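Local atomic coordinates of UPF0434 family protein (Haloferax volcanii, PDB entry 6F5Z), a protein that probably activates partner methyltransferases involved in translation as a small Trm112-type subunit, and is bound here to the putative methyltransferase Hvo_0019. Residues C[32-37]-C[41-46]; C[4-9]-C[18-23]. All blocks are in the same frame, centred on the assembly; numbering follows the deposited sequence.

Interaction 1 (C[32-37]-C[41-46]); sequences EGRLIG and GEVYPI
Leu-35 and Tyr-44 face each other as a hydrogen-bonded antiparallel pair: Leu-35 N to Tyr-44 O is 2.8 Å, its N-H nearly straight at 171°, and Tyr-44 N returns a bond to Leu-35 O. That same Leu-35 O lies at the edge of the tyrosine ring, close to its plane and 3.5 Å from Tyr-44 CD2. Gly-33 with Ile-46 repeats the pairing less evenly, since Gly-33 N to Ile-46 O stretches to 3.3 Å while Ile-46 N meets Gly-33 O from above the carbonyl plane, 48° out of it. At the turn, Gly-37 N bonds to Glu-42 O. Strands 33-37 and 43-47 thus make the beta hairpin at the centre of the Trm112p-like sheet. On its buried face Ile-46 carries CG1 anti to its carbonyl carbon (chi1 -61°), bringing CD1 obliquely across to Leu-35 CG at 4.0 Å. Were Ile-46 an alanine, the loss of CG1, CG2 and CD1 would probably open a gap beside Leu-35 and leave Leu-20 of strand 18-22 without a packing partner there. On the other face Val-43 CG1 nestles alongside the Arg-34 chain, 3.8 Å from Arg-34 CD, and meets the guanidinium at its edge. At the open end a water sits 2.7 Å from both Glu-32 OE1 and Ile-46 O, while Glu-32 OE2 accepts a bond from Asp-48 N. Further out, Asp-23 and Glu-21 fix the Arg-34 guanidinium through salt bridges, and Asp-11 holds the hydroxyl of Tyr-44.

Interaction 2 (C[4-9]-C[18-23]); sequences SLMDIL and LELEVD
The flat group in this contact is the carbonyl of Leu-9, and one of its faces is met by a methyl of Leu-18: Leu-18 CD1 stands 4.1 Å from Leu-9 C, on a line a little over 20° from the normal of the carbonyl plane. The same methyl lies 4.2 Å from Leu-9 CB, so one methyl touches both backbone and side chain. A water gives its hydrogen to Leu-9 O at 2.7 Å, tilted about 30° out of that plane on the side of the methyl, and accepts one from Leu-18 N at 2.9 Å, bridging two backbones that have no direct bond. Three residues before Leu-9, Met-6 reaches out with a chain fully extended beyond CG, which crosses Leu-20 at about a right angle. With Leu-20 CG anti to the backbone N (chi1 173°), and the rotation about chi2 turning both methyls to the sulfur, Leu-20 CD1 and CD2 each lie 4.0 Å from Met-6 SD. The bond from Leu-9 N to Met-6 O closes a turn that sets both residues facing strand 18-22, an edge strand of the sheet within this chain. Met-6 also packs on Ile-46 and Ile-30, which places its side chain against both sheets. Segment 4-9 also meets the partner: Asp-7 forms a salt bridge with Arg-64 of the methyltransferase chain, and Leu-9 packs on Phe-99 of that chain as well as on the sheet. With only 142 Å² buried and no direct hydrogen bond across it, the contact rests on dispersion plus one bridging water, consistent with a partner-binding segment seated on the sheet through apolar side chains.

The two contacts share one sheet, whose strands 18-22 and 33-37 are neighbours. Interaction 1 is built within the sheet, burying 529 Å² through paired backbones; interaction 2 lays a strandless segment over one face, buries far less and depends on side chains. Both are partly buried, and their apolar sides merge where Ile-46 CD1 packs 3.6 Å from Leu-20 CD1. The opposite face is mixed, with charged groups beside apolar ones. Between the residue ranges 32-37 and 18-23, Ile-36 N lies 2.8 Å from Glu-19 O, a probable hydrogen bond joining the two strands. No other chain of the assembly touches the segments of interaction 1, whereas segment 4-9 also contacts the methyltransferase.

Interaction 1 (C[32-37]-C[41-46])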
loop_
_atom_site.group_PDB
_atom_site.type_symbol
_atom_site.label_atom_id
_atom_site.label_comp_id
_atom_site.label_asym_id
_atom_site.label_seq_id
_atom_site.Cartn_x
_atom_site.Cartn_y
_atom_site.Cartn_z
ATOM N N GLU C 32 0.806 38.975 -5.921
ATOM C CA GLU C 32 1.708 39.369 -6.986
ATOM C C GLU C 32 3.100 39.486 -6.407
ATOM O O GLU C 32 3.244 39.965 -5.289
ATOM C CB GLU C 32 1.299 40.718 -7.599
ATOM C CG GLU C 32 -0.066 40.702 -8.248
ATOM C CD GLU C 32 -0.260 39.751 -9.420
ATOM O OE1 GLU C 32 0.745 39.462 -10.120
ATOM O OE2 GLU C 32 -1.436 39.436 -9.729
ATOM N N GLY C 33 4.099 39.059 -7.169
ATOM C CA GLY C 33 5.463 39.102 -6.688
ATOM C C GLY C 33 6.320 38.169 -7.505
ATOM O O GLY C 33 5.969 37.839 -8.640
ATOM N N ARG C 34 7.450 37.789 -6.935
ATOM C CA ARG C 34 8.324 36.881 -7.643
ATOM C C ARG C 34 9.229 36.172 -6.656
ATOM O O ARG C 34 9.482 36.669 -5.560
ATOM C CB ARG C 34 9.143 37.612 -8.729
ATOM C CG ARG C 34 10.058 38.684 -8.166
ATOM C CD ARG C 34 10.373 39.812 -9.176
ATOM N NE ARG C 34 9.132 40.349 -9.724
ATOM C CZ ARG C 34 8.338 41.217 -9.087
ATOM N NH1 ARG C 34 8.722 41.761 -7.936
ATOM N NH2 ARG C 34 7.175 41.565 -9.612
ATOM N N LEU C 35 9.729 35.011 -7.073
ATOM C CA LEU C 35 10.678 34.208 -6.333
ATOM C C LEU C 35 11.956 34.236 -7.158
ATOM O O LEU C 35 11.913 33.916 -8.348
ATOM C CB LEU C 35 10.128 32.760 -6.214
ATOM C CG LEU C 35 9.006 32.665 -5.188
ATOM C CD1 LEU C 35 8.155 31.383 -5.405
ATOM C CD2 LEU C 35 9.558 32.666 -3.757
ATOM N N ILE C 36 13.055 34.691 -6.570
ATOM C CA ILE C 36 14.297 34.862 -7.316
ATOM C C ILE C 36 15.359 33.909 -6.843
ATOM O O ILE C 36 15.634 33.842 -5.653
ATOM C CB ILE C 36 14.774 36.333 -7.202
ATOM C CG1 ILE C 36 13.687 37.318 -7.687
ATOM C CG2 ILE C 36 16.083 36.527 -8.009
ATOM C CD1 ILE C 36 13.977 38.789 -7.419
ATOM N N GLY C 37 15.936 33.158 -7.785
ATOM C CA GLY C 37 17.003 32.230 -7.460
ATOM C C GLY C 37 18.216 32.962 -6.899
ATOM O O GLY C 37 18.779 33.811 -7.591
ATOM N N GLY C 41 19.901 33.426 -10.290
ATOM C CA GLY C 41 19.322 34.736 -10.587
ATOM C C GLY C 41 18.028 34.618 -11.384
ATOM O O GLY C 41 17.464 35.633 -11.810
ATOM N N GLU C 42 17.521 33.373 -11.589
ATOM C CA GLU C 42 16.289 33.203 -12.375
ATOM C C GLU C 42 15.083 33.770 -11.592
ATOM O O GLU C 42 15.024 33.690 -10.368
ATOM C CB GLU C 42 16.066 31.723 -12.754
ATOM C CG GLU C 42 17.123 31.191 -13.718
ATOM C CD GLU C 42 17.244 31.799 -15.108
ATOM O OE1 GLU C 42 16.314 32.510 -15.558
ATOM O OE2 GLU C 42 18.273 31.517 -15.769
ATOM N N VAL C 43 14.168 34.412 -12.315
ATOM C CA VAL C 43 12.993 35.058 -11.740
ATOM C C VAL C 43 11.772 34.200 -12.051
ATOM O O VAL C 43 11.456 34.003 -13.222
ATOM C CB VAL C 43 12.826 36.511 -12.262
ATOM C CG1 VAL C 43 11.550 37.151 -11.676
ATOM C CG2 VAL C 43 14.063 37.361 -11.926
ATOM N N TYR C 44 11.087 33.726 -11.007
ATOM C CA TYR C 44 9.884 32.881 -11.105
ATOM C C TYR C 44 8.715 33.750 -10.655
ATOM O O TYR C 44 8.604 34.070 -9.461
ATOM C CB TYR C 44 10.064 31.636 -10.239
ATOM C CG TYR C 44 11.265 30.832 -10.700
ATOM C CD1 TYR C 44 11.196 30.034 -11.840
ATOM C CD2 TYR C 44 12.462 30.848 -9.984
ATOM C CE1 TYR C 44 12.293 29.300 -12.277
ATOM C CE2 TYR C 44 13.560 30.087 -10.396
ATOM C CZ TYR C 44 13.469 29.317 -11.549
ATOM O OH TYR C 44 14.523 28.553 -12.024
ATOM N N PRO C 45 7.852 34.193 -11.585
ATOM C CA PRO C 45 6.796 35.136 -11.182
ATOM C C PRO C 45 5.679 34.490 -10.405
ATOM O O PRO C 45 5.353 33.332 -10.650
ATOM C CB PRO C 45 6.289 35.681 -12.515
ATOM C CG PRO C 45 6.473 34.510 -13.474
ATOM C CD PRO C 45 7.781 33.858 -13.020
ATOM N N ILE C 46 5.043 35.262 -9.521
ATOM C CA ILE C 46 3.835 34.829 -8.808
ATOM C C ILE C 46 2.754 35.703 -9.398
ATOM O O ILE C 46 2.843 36.940 -9.303
ATOM C CB ILE C 46 3.952 35.066 -7.302
ATOM C CG1 ILE C 46 5.141 34.264 -6.717
ATOM C CG2 ILE C 46 2.636 34.746 -6.610
ATOM C CD1 ILE C 46 5.556 34.652 -5.244
HETATM O O HOH W 1 3.434 39.328 -10.391
#

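Interaction 2 (C[4-9]-C[18-23])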
loop_
_atom_site.group_PDB
_atom_site.type_symbol
_atom_site.label_atom_id
_atom_site.label_comp_id
_atom_site.label_asym_id
_atom_site.label_seq_id
_atom_site.Cartn_x
_atom_site.Cartn_y
_atom_site.Cartn_z
ATOM N N SER C 4 3.591 31.326 4.117
ATOM C CA SER C 4 3.949 30.207 5.007
ATOM C C SER C 4 4.159 28.865 4.261
ATOM O O SER C 4 4.815 27.979 4.807
ATOM C CB SER C 4 2.905 30.026 6.115
ATOM O OG SER C 4 1.670 29.684 5.520
ATOM N N LEU C 5 3.590 28.685 3.051
ATOM C CA LEU C 5 3.780 27.454 2.268
ATOM C C LEU C 5 5.053 27.523 1.445
ATOM O O LEU C 5 5.520 26.506 0.943
ATOM C CB LEU C 5 2.591 27.221 1.313
ATOM C CG LEU C 5 1.382 26.425 1.856
ATOM C CD1 LEU C 5 0.897 26.942 3.199
ATOM C CD2 LEU C 5 0.246 26.482 0.874
ATOM N N MET C 6 5.648 28.719 1.301
ATOM C CA MET C 6 6.840 28.866 0.462
ATOM C C MET C 6 8.127 28.432 1.102
ATOM O O MET C 6 9.148 28.378 0.422
ATOM C CB MET C 6 6.957 30.321 0.006
ATOM C CG MET C 6 5.760 30.753 -0.772
ATOM S SD MET C 6 5.957 32.483 -1.271
ATOM C CE MET C 6 4.474 32.714 -2.135
ATOM N N ASP C 7 8.080 28.072 2.401
ATOM C CA ASP C 7 9.263 27.667 3.139
ATOM C C ASP C 7 9.939 26.452 2.543
ATOM O O ASP C 7 11.155 26.315 2.724
ATOM C CB ASP C 7 8.961 27.480 4.633
ATOM C CG ASP C 7 7.998 26.352 4.989
ATOM O OD1 ASP C 7 7.198 25.959 4.126
ATOM O OD2 ASP C 7 8.066 25.848 6.135
ATOM N N ILE C 8 9.188 25.598 1.812
ATOM C CA ILE C 8 9.790 24.396 1.238
ATOM C C ILE C 8 10.035 24.501 -0.250
ATOM O O ILE C 8 10.426 23.511 -0.872
ATOM C CB ILE C 8 8.991 23.126 1.591
ATOM C CG1 ILE C 8 7.588 23.157 0.955
ATOM C CG2 ILE C 8 8.977 22.917 3.116
ATOM C CD1 ILE C 8 6.867 21.778 0.942
ATOM N N LEU C 9 9.776 25.670 -0.848
ATOM C CA LEU C 9 10.047 25.830 -2.263
ATOM C C LEU C 9 11.520 26.123 -2.498
ATOM O O LEU C 9 12.175 26.728 -1.649
ATOM C CB LEU C 9 9.211 26.973 -2.851
ATOM C CG LEU C 9 7.682 26.794 -2.801
ATOM C CD1 LEU C 9 6.989 28.029 -3.395
ATOM C CD2 LEU C 9 7.227 25.525 -3.578
ATOM N N LEU C 18 15.255 30.489 -2.720
ATOM C CA LEU C 18 14.616 31.568 -3.465
ATOM C C LEU C 18 14.410 32.741 -2.524
ATOM O O LEU C 18 14.066 32.569 -1.347
ATOM C CB LEU C 18 13.221 31.148 -3.984
ATOM C CG LEU C 18 13.272 30.003 -4.991
ATOM C CD1 LEU C 18 11.895 29.279 -5.030
ATOM C CD2 LEU C 18 13.643 30.488 -6.405
ATOM N N GLU C 19 14.531 33.939 -3.065
ATOM C CA GLU C 19 14.236 35.176 -2.358
ATOM C C GLU C 19 12.830 35.575 -2.816
ATOM O O GLU C 19 12.573 35.636 -4.007
ATOM C CB GLU C 19 15.258 36.260 -2.789
ATOM C CG GLU C 19 14.997 37.665 -2.264
ATOM C CD GLU C 19 15.579 38.800 -3.096
ATOM O OE1 GLU C 19 14.990 39.905 -3.077
ATOM O OE2 GLU C 19 16.612 38.585 -3.774
ATOM N N LEU C 20 11.964 35.922 -1.870
ATOM C CA LEU C 20 10.625 36.399 -2.192
ATOM C C LEU C 20 10.594 37.919 -2.234
ATOM O O LEU C 20 11.034 38.578 -1.267
ATOM C CB LEU C 20 9.617 35.888 -1.134
ATOM C CG LEU C 20 8.185 36.435 -1.214
ATOM C CD1 LEU C 20 7.485 35.962 -2.506
ATOM C CD2 LEU C 20 7.399 36.044 -0.009
ATOM N N GLU C 21 10.018 38.462 -3.316
ATOM C CA GLU C 21 9.693 39.875 -3.470
ATOM C C GLU C 21 8.162 39.938 -3.578
ATOM O O GLU C 21 7.557 39.207 -4.385
ATOM C CB GLU C 21 10.308 40.488 -4.726
ATOM C CG GLU C 21 11.815 40.597 -4.667
ATOM C CD GLU C 21 12.403 41.413 -5.806
ATOM O OE1 GLU C 21 11.668 41.717 -6.776
ATOM O OE2 GLU C 21 13.626 41.680 -5.758
ATOM N N VAL C 22 7.521 40.809 -2.779
ATOM C CA VAL C 22 6.063 40.920 -2.776
ATOM C C VAL C 22 5.612 42.249 -3.358
ATOM O O VAL C 22 6.073 43.308 -2.912
ATOM C CB VAL C 22 5.542 40.746 -1.326
ATOM C CG1 VAL C 22 4.037 40.911 -1.238
ATOM C CG2 VAL C 22 5.936 39.393 -0.744
ATOM N N ASP C 23 4.686 42.198 -4.318
ATOM C CA ASP C 23 4.086 43.401 -4.849
ATOM C C ASP C 23 2.676 43.581 -4.369
ATOM O O ASP C 23 2.229 44.710 -4.267
ATOM C CB ASP C 23 4.135 43.443 -6.369
ATOM C CG ASP C 23 5.536 43.671 -6.827
ATOM O OD1 ASP C 23 6.083 44.773 -6.545
ATOM O OD2 ASP C 23 6.123 42.740 -7.359
HETATM O O HOH W 2 13.542 29.013 -0.972
#